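M32 carboxypeptidase (Chitinophagaceae bacterium, PDB 7A03) is a mainly helical metallopeptidase of the M32 (Taq) family that probably removes single residues from the C-terminal ends of peptides. Local coordinates at residues D128-V131 against F132-A135; K380-N383 against K384-N387. All coordinates share one frame; numbering follows the deposited sequence.

Contact 1: residues D128-V131 against F132-A135; sequences DYQV and FEPA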
loop_
_atom_site.group_PDB
_atom_site.type_symbol
_atom_site.label_atom_id
_atom_site.label_comp_id
_atom_site.label_asym_id
_atom_site.label_seq_id
_atom_site.Cartn_x
_atom_site.Cartn_y
_atom_site.Cartn_z
ATOM N N ASP A 128 -15.655 -20.593 9.820
ATOM C CA ASP A 128 -17.024 -20.146 10.066
ATOM C C ASP A 128 -16.993 -18.690 10.498
ATOM O O ASP A 128 -16.450 -18.366 11.559
ATOM C CB ASP A 128 -17.704 -21.003 11.141
ATOM C CG ASP A 128 -19.158 -20.613 11.376
ATOM O OD1 ASP A 128 -19.817 -21.263 12.211
ATOM O OD2 ASP A 128 -19.655 -19.667 10.729
ATOM N N TYR A 129 -17.616 -17.828 9.694
ATOM C CA TYR A 129 -17.620 -16.403 9.997
ATOM C C TYR A 129 -18.368 -16.100 11.289
ATOM O O TYR A 129 -18.026 -15.140 11.991
ATOM C CB TYR A 129 -18.239 -15.627 8.833
ATOM C CG TYR A 129 -18.710 -14.250 9.227
ATOM C CD1 TYR A 129 -17.807 -13.209 9.376
ATOM C CD2 TYR A 129 -20.054 -13.996 9.467
ATOM C CE1 TYR A 129 -18.228 -11.946 9.752
ATOM C CE2 TYR A 129 -20.487 -12.734 9.840
ATOM C CZ TYR A 129 -19.565 -11.715 9.977
ATOM O OH TYR A 129 -19.991 -10.464 10.350
ATOM N N GLN A 130 -19.398 -16.890 11.613
ATOM C CA GLN A 130 -20.191 -16.614 12.805
ATOM C C GLN A 130 -19.364 -16.691 14.080
ATOM O O GLN A 130 -19.756 -16.106 15.095
ATOM C CB GLN A 130 -21.416 -17.532 12.870
ATOM C CG GLN A 130 -22.347 -17.394 11.673
ATOM C CD GLN A 130 -22.915 -15.988 11.519
ATOM O OE1 GLN A 130 -22.910 -15.191 12.460
ATOM N NE2 GLN A 130 -23.400 -15.676 10.320
ATOM N N VAL A 131 -18.225 -17.383 14.045
ATOM C CA VAL A 131 -17.295 -17.344 15.169
ATOM C C VAL A 131 -16.726 -15.942 15.339
ATOM O O VAL A 131 -16.559 -15.450 16.463
ATOM C CB VAL A 131 -16.187 -18.395 14.970
ATOM C CG1 VAL A 131 -15.064 -18.182 15.965
ATOM C CG2 VAL A 131 -16.757 -19.798 15.095
ATOM N N PHE A 132 -16.422 -15.276 14.223
ATOM C CA PHE A 132 -15.866 -13.930 14.237
ATOM C C PHE A 132 -16.931 -12.866 14.450
ATOM O O PHE A 132 -16.601 -11.755 14.877
ATOM C CB PHE A 132 -15.155 -13.694 12.894
ATOM C CG PHE A 132 -14.398 -12.390 12.796
ATOM C CD1 PHE A 132 -13.447 -12.041 13.738
ATOM C CD2 PHE A 132 -14.616 -11.531 11.723
ATOM C CE1 PHE A 132 -12.738 -10.846 13.630
ATOM C CE2 PHE A 132 -13.917 -10.337 11.613
ATOM C CZ PHE A 132 -12.975 -9.996 12.567
ATOM N N GLU A 133 -18.194 -13.188 14.176
ATOM C CA GLU A 133 -19.221 -12.152 14.090
ATOM C C GLU A 133 -19.384 -11.292 15.343
ATOM O O GLU A 133 -19.534 -10.067 15.194
ATOM C CB GLU A 133 -20.549 -12.747 13.600
ATOM C CG GLU A 133 -21.590 -11.714 13.255
ATOM C CD GLU A 133 -22.282 -11.147 14.486
ATOM O OE1 GLU A 133 -22.316 -11.832 15.529
ATOM O OE2 GLU A 133 -22.757 -10.000 14.430
ATOM N N PRO A 134 -19.422 -11.835 16.568
ATOM C CA PRO A 134 -19.589 -10.944 17.735
ATOM C C PRO A 134 -18.461 -9.935 17.906
ATOM O O PRO A 134 -18.722 -8.747 18.173
ATOM C CB PRO A 134 -19.692 -11.929 18.911
ATOM C CG PRO A 134 -20.208 -13.186 18.299
ATOM C CD PRO A 134 -19.550 -13.254 16.945
ATOM N N ALA A 135 -17.208 -10.380 17.765
ATOM C CA ALA A 135 -16.077 -9.458 17.852
ATOM C C ALA A 135 -16.163 -8.379 16.779
ATOM O O ALA A 135 -15.899 -7.199 17.048
ATOM C CB ALA A 135 -14.753 -10.217 17.759
HETATM O O HOH W 1 -16.397 -13.105 17.832
#

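Contact 2: residues K380-N383 against K384-N387; sequences KDLN and KTWN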
loop_
_atom_site.group_PDB
_atom_site.type_symbol
_atom_site.label_atom_id
_atom_site.label_comp_id
_atom_site.label_asym_id
_atom_site.label_seq_id
_atom_site.Cartn_x
_atom_site.Cartn_y
_atom_site.Cartn_z
ATOM N N LYS A 380 -24.562 -9.025 11.002
ATOM C CA LYS A 380 -25.281 -10.291 11.008
ATOM C C LYS A 380 -25.333 -10.827 9.580
ATOM O O LYS A 380 -25.786 -10.127 8.668
ATOM C CB LYS A 380 -26.696 -10.079 11.553
ATOM C CG LYS A 380 -26.781 -9.686 13.037
ATOM C CD LYS A 380 -25.640 -10.276 13.854
ATOM C CE LYS A 380 -25.828 -10.071 15.359
ATOM N NZ LYS A 380 -24.870 -9.048 15.888
ATOM N N ASP A 381 -24.848 -12.054 9.384
ATOM C CA ASP A 381 -24.840 -12.688 8.063
ATOM C C ASP A 381 -24.018 -11.883 7.055
ATOM O O ASP A 381 -24.382 -11.753 5.883
ATOM C CB ASP A 381 -26.257 -12.951 7.546
ATOM C CG ASP A 381 -26.778 -14.316 7.945
ATOM O OD1 ASP A 381 -26.458 -15.302 7.249
ATOM O OD2 ASP A 381 -27.510 -14.404 8.954
ATOM N N LEU A 382 -22.904 -11.321 7.518
ATOM C CA LEU A 382 -22.046 -10.580 6.600
ATOM C C LEU A 382 -21.424 -11.496 5.554
ATOM O O LEU A 382 -21.093 -11.041 4.453
ATOM C CB LEU A 382 -20.975 -9.827 7.383
ATOM C CG LEU A 382 -20.180 -8.782 6.599
ATOM C CD1 LEU A 382 -21.099 -7.679 6.108
ATOM C CD2 LEU A 382 -19.069 -8.217 7.447
ATOM N N ASN A 383 -21.254 -12.782 5.875
ATOM C CA ASN A 383 -20.707 -13.712 4.892
ATOM C C ASN A 383 -21.613 -13.816 3.670
ATOM O O ASN A 383 -21.127 -13.852 2.535
ATOM C CB ASN A 383 -20.467 -15.081 5.527
ATOM C CG ASN A 383 -21.722 -15.665 6.135
ATOM O OD1 ASN A 383 -22.550 -14.944 6.688
ATOM N ND2 ASN A 383 -21.876 -16.980 6.028
ATOM N N LYS A 384 -22.932 -13.838 3.876
ATOM C CA LYS A 384 -23.849 -13.875 2.741
ATOM C C LYS A 384 -23.753 -12.601 1.910
ATOM O O LYS A 384 -23.742 -12.657 0.673
ATOM C CB LYS A 384 -25.286 -14.104 3.219
ATOM C CG LYS A 384 -26.280 -14.254 2.075
ATOM C CD LYS A 384 -27.669 -13.766 2.433
ATOM C CE LYS A 384 -28.224 -12.830 1.366
ATOM N NZ LYS A 384 -28.793 -13.566 0.203
ATOM N N THR A 385 -23.683 -11.445 2.575
ATOM C CA THR A 385 -23.524 -10.176 1.871
ATOM C C THR A 385 -22.264 -10.188 1.015
ATOM O O THR A 385 -22.290 -9.832 -0.176
ATOM C CB THR A 385 -23.445 -9.057 2.914
ATOM O OG1 THR A 385 -24.653 -9.053 3.691
ATOM C CG2 THR A 385 -23.259 -7.710 2.253
ATOM N N TRP A 386 -21.149 -10.587 1.626
ATOM C CA TRP A 386 -19.872 -10.697 0.935
ATOM C C TRP A 386 -19.995 -11.601 -0.285
ATOM O O TRP A 386 -19.606 -11.223 -1.397
ATOM C CB TRP A 386 -18.847 -11.254 1.924
ATOM C CG TRP A 386 -17.468 -11.432 1.391
ATOM C CD1 TRP A 386 -17.010 -12.446 0.598
ATOM C CD2 TRP A 386 -16.345 -10.580 1.637
ATOM N NE1 TRP A 386 -15.682 -12.271 0.322
ATOM C CE2 TRP A 386 -15.243 -11.135 0.953
ATOM C CE3 TRP A 386 -16.166 -9.397 2.367
ATOM C CZ2 TRP A 386 -13.982 -10.545 0.968
ATOM C CZ3 TRP A 386 -14.911 -8.812 2.388
ATOM C CH2 TRP A 386 -13.832 -9.389 1.691
ATOM N N ASN A 387 -20.544 -12.803 -0.089
ATOM C CA ASN A 387 -20.634 -13.760 -1.185
ATOM C C ASN A 387 -21.502 -13.230 -2.316
ATOM O O ASN A 387 -21.182 -13.435 -3.494
ATOM C CB ASN A 387 -21.167 -15.098 -0.672
ATOM C CG ASN A 387 -20.269 -15.720 0.392
ATOM O OD1 ASN A 387 -19.163 -15.241 0.664
ATOM N ND2 ASN A 387 -20.749 -16.796 1.000
HETATM O O HOH W 2 -24.691 -8.648 6.332
#

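Contact 1: residues D128-V131 against F132-A135
Tyr-129 meets both Phe-132 and Glu-133 in the first turn of helix 129-150, a local contact at the helix start. Asp-128 caps this turn. Its OD2 accepts a hydrogen bond from Gln-130 N at 2.9 Å. The N-H comes from above the carboxylate plane, 58° out of it. Asp-128 O also accepts from Val-131 N.

Tyr-129 has CG anti to the backbone N, chi1 160°, and the ring runs beside the next turn. Glu-133 CA lies over one ring face. Tyr-129 OH reaches Glu-133 CG at 3.5 Å, and CE2 packs on the same methylene. On the other flank Tyr-129 CE1 is 4.1 Å from Phe-132 CD2, near the plane of the phenylalanine ring and at its edge. Tyr-129 O takes a weak bond from Phe-132 N at 2.8 Å, bent to 124°. The hydroxyl itself is bonded to Thr-379 O.

The Gln-130 chain bends at chi2, which brings OE1 back to 3.6 Å from Glu-133 CB. Its backbone O accepts a weak, long bond from Glu-133 N and touches Pro-134 CD.

The N-H of Ala-135 makes no direct bond to the turn before; a water bridges the two, donating to Val-131 O at 2.7 Å and accepting from Ala-135 N at 2.8 Å. Pro-134 has no N-H to give, and the helix is kinked here.

The bonding is thus uneven: the side-chain cap and the bridging water probably compensate in part for the weakly bonded first turn, while Glu-133 OE2 leads away from this turn to a salt bridge with Lys-380 NZ.

Contact 2: residues K380-N383 against K384-N387
Leu-382 and Asn-383 meet Thr-385, Trp-386 and Asn-387 in a local contact within the first turns of helix 382-394. This helix start lies against helix 129-150 on one flank and helix 358-374 on another. Two backbone bonds of the normal helical i to i+4 kind join the segments. Trp-386 N donates to Leu-382 O at 2.9 Å. Asn-387 N donates to Asn-383 O, also at 2.9 Å. Just before them the bonding is weaker: Asp-381 O receives weak bonds from both Lys-384 N and Thr-385 N.

Asp-381 holds the N-cap position, yet its side chain makes no capping bond. A water links Lys-380 to the first turn. It donates to Lys-380 O at 3.0 Å and accepts from Thr-385 OG1 at 2.7 Å. Thr-385 OG1 stands anti to the carbonyl carbon (chi1 -60°), which turns it back toward the preceding turn and this water. Leu-382 CD1 touches Thr-385 CB at 4.2 Å, the two side chains crossing at a slant.

Asn-383 CG sits between the backbone N and the carbonyl carbon, chi1 57°. This folds the amide back along the helix start, with OD1 3.0 Å from Lys-384 N. The Trp-386 side chain leads away from the turn to stack on Tyr-390 and pack against Arg-365 and Ile-368. Lys-384, bent at chi3 and chi4, forms a salt bridge with Asp-388.

Contacts 1 and 2 are the starts of helices 129-150 and 382-394; the centres of the two contacts are about 11 Å apart. A salt bridge joins them: Glu-133 OE2 is 2.7 Å from Lys-380 NZ. Beside it, Tyr-129 OH packs on Leu-382 CB at 3.2 Å. Gln-130 NE2 and Asn-383 OD1 come within 3.8 Å, a packing contact. Asp-401, in a loop, adds a further tie, accepting from Tyr-129 N and touching Asn-383. Both contacts have their centres about 26 to 27 Å from the chain centre. The HExxH pattern of His-267, Glu-268 and His-271, which in this family would be expected to bind the catalytic metal, carries no metal here and lies on the separate helix 258-277.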